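Long-range contact in cystalysin (Treponema denticola, PDB 1C7N), which is a pyridoxal-5'-phosphate-binding protein of the class I and II aminotransferase family, built here as a dimer: residues Q187-I192 / T217-I222. Sequence-based numbering, arbitrary orientation.
Sequences QKIKDI and TVFQSI
Helical residues 187-192 face the short 3-10 segment that begins at F219, with the CA atoms of K190 and F219 8.3 Å apart and those of Q187 and I222 8.1 Å apart, so the two backbones are bridged by side chains. F219 reaches the helix with the tip of its ring: CZ lies 3.6 Å from I189 CG2, which sits at the ring edge and in its plane, and the two side chains cross at about a right angle. With I189 CG1 beside the backbone N (chi1 -58°), the CG2 methyl is left anti to it. Beside the ring, I222 CD1 rests 3.7 Å from K190 CD. The lysine chain bends at chi3 and chi4 past this methyl, and its NZ meets D191 OD1 from above the carboxylate plane, 2.9 Å away, in a salt bridge. In the large PLP-binding domain of this aminotransferase fold, helix 183-195 is the crossover helix of a beta-alpha-beta unit between adjacent parallel strands 165-171 and 199-203; 217-222 belongs to the loop between strand 199-203 and helix 224-227. I189 also touches L168 and F170 on the first strand, and the F170 ring meets that of F219. V218 O, just ahead of the 3-10 segment, accepts hydrogen bonds from S221 N and S221 OG, while E204 OE2 takes the N-H of F219.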
loop_
_atom_site.group_PDB
_atom_site.type_symbol
_atom_site.label_atom_id
_atom_site.label_comp_id
_atom_site.label_asym_id
_atom_site.label_seq_id
_atom_site.Cartn_x
_atom_site.Cartn_y
_atom_site.Cartn_z
ATOM N N GLN A 187 10.426 11.536 -30.585
ATOM C CA GLN A 187 10.968 12.863 -30.869
ATOM C C GLN A 187 9.836 13.811 -31.238
ATOM O O GLN A 187 9.769 14.932 -30.731
ATOM C CB GLN A 187 11.981 12.798 -32.018
ATOM C CG GLN A 187 13.299 12.119 -31.651
ATOM C CD GLN A 187 14.176 12.975 -30.746
ATOM O OE1 GLN A 187 15.000 12.454 -29.990
ATOM N NE2 GLN A 187 14.013 14.292 -30.831
ATOM N N LYS A 188 8.945 13.360 -32.120
ATOM C CA LYS A 188 7.809 14.172 -32.550
ATOM C C LYS A 188 6.924 14.541 -31.366
ATOM O O LYS A 188 6.423 15.662 -31.276
ATOM C CB LYS A 188 6.963 13.426 -33.583
ATOM C CG LYS A 188 7.464 13.493 -35.015
ATOM C CD LYS A 188 6.371 12.999 -35.961
ATOM C CE LYS A 188 6.754 13.155 -37.420
ATOM N NZ LYS A 188 5.614 12.795 -38.322
ATOM N N ILE A 189 6.720 13.586 -30.465
ATOM C CA ILE A 189 5.896 13.837 -29.293
ATOM C C ILE A 189 6.626 14.801 -28.364
ATOM O O ILE A 189 6.012 15.700 -27.791
ATOM C CB ILE A 189 5.580 12.532 -28.536
ATOM C CG1 ILE A 189 4.871 11.554 -29.477
ATOM C CG2 ILE A 189 4.702 12.836 -27.313
ATOM C CD1 ILE A 189 4.595 10.198 -28.865
ATOM N N LYS A 190 7.937 14.617 -28.226
ATOM C CA LYS A 190 8.740 15.486 -27.373
ATOM C C LYS A 190 8.627 16.938 -27.823
ATOM O O LYS A 190 8.474 17.838 -26.999
ATOM C CB LYS A 190 10.213 15.067 -27.399
ATOM C CG LYS A 190 11.150 16.091 -26.760
ATOM C CD LYS A 190 12.609 15.698 -26.919
ATOM C CE LYS A 190 13.020 15.629 -28.386
ATOM N NZ LYS A 190 13.067 16.961 -29.063
ATOM N N ASP A 191 8.710 17.163 -29.132
ATOM C CA ASP A 191 8.611 18.516 -29.666
ATOM C C ASP A 191 7.253 19.132 -29.359
ATOM O O ASP A 191 7.170 20.293 -28.952
ATOM C CB ASP A 191 8.857 18.526 -31.179
ATOM C CG ASP A 191 10.305 18.247 -31.535
ATOM O OD1 ASP A 191 11.192 18.451 -30.672
ATOM O OD2 ASP A 191 10.562 17.833 -32.683
ATOM N N ILE A 192 6.192 18.357 -29.555
ATOM C CA ILE A 192 4.843 18.830 -29.281
ATOM C C ILE A 192 4.704 19.188 -27.798
ATOM O O ILE A 192 4.091 20.197 -27.443
ATOM C CB ILE A 192 3.791 17.749 -29.634
ATOM C CG1 ILE A 192 3.821 17.462 -31.137
ATOM C CG2 ILE A 192 2.402 18.200 -29.195
ATOM C CD1 ILE A 192 2.845 16.393 -31.575
ATOM N N THR A 217 12.914 2.914 -25.384
ATOM C CA THR A 217 13.608 4.161 -25.099
ATOM C C THR A 217 12.850 4.872 -23.985
ATOM O O THR A 217 11.686 5.232 -24.159
ATOM C CB THR A 217 13.628 5.091 -26.330
ATOM O OG1 THR A 217 14.344 4.460 -27.401
ATOM C CG2 THR A 217 14.296 6.417 -25.978
ATOM N N VAL A 218 13.494 5.052 -22.837
ATOM C CA VAL A 218 12.851 5.755 -21.733
ATOM C C VAL A 218 12.619 7.168 -22.254
ATOM O O VAL A 218 13.564 7.887 -22.591
ATOM C CB VAL A 218 13.755 5.795 -20.481
ATOM C CG1 VAL A 218 13.149 6.702 -19.433
ATOM C CG2 VAL A 218 13.924 4.390 -19.924
ATOM N N PHE A 219 11.352 7.556 -22.330
ATOM C CA PHE A 219 10.974 8.860 -22.856
ATOM C C PHE A 219 11.767 10.056 -22.330
ATOM O O PHE A 219 12.321 10.824 -23.119
ATOM C CB PHE A 219 9.479 9.086 -22.631
ATOM C CG PHE A 219 8.817 9.909 -23.706
ATOM C CD1 PHE A 219 7.432 9.916 -23.828
ATOM C CD2 PHE A 219 9.573 10.670 -24.596
ATOM C CE1 PHE A 219 6.805 10.668 -24.823
ATOM C CE2 PHE A 219 8.956 11.427 -25.595
ATOM C CZ PHE A 219 7.571 11.426 -25.708
ATOM N N GLN A 220 11.837 10.219 -21.011
ATOM C CA GLN A 220 12.552 11.362 -20.444
ATOM C C GLN A 220 14.071 11.289 -20.555
ATOM O O GLN A 220 14.772 12.206 -20.127
ATOM C CB GLN A 220 12.160 11.563 -18.978
ATOM C CG GLN A 220 12.669 10.493 -18.027
ATOM C CD GLN A 220 12.447 10.879 -16.577
ATOM O OE1 GLN A 220 11.328 10.805 -16.062
ATOM N NE2 GLN A 220 13.511 11.320 -15.915
ATOM N N SER A 221 14.587 10.212 -21.138
ATOM C CA SER A 221 16.033 10.059 -21.286
ATOM C C SER A 221 16.559 10.708 -22.566
ATOM O O SER A 221 17.769 10.812 -22.758
ATOM C CB SER A 221 16.406 8.576 -21.300
ATOM O OG SER A 221 16.079 7.987 -22.549
ATOM N N ILE A 222 15.656 11.143 -23.441
ATOM C CA ILE A 222 16.071 11.744 -24.704
ATOM C C ILE A 222 16.244 13.263 -24.670
ATOM O O ILE A 222 16.707 13.854 -25.641
ATOM C CB ILE A 222 15.075 11.400 -25.838
ATOM C CG1 ILE A 222 13.740 12.098 -25.594
ATOM C CG2 ILE A 222 14.875 9.888 -25.916
ATOM C CD1 ILE A 222 12.769 11.995 -26.752
#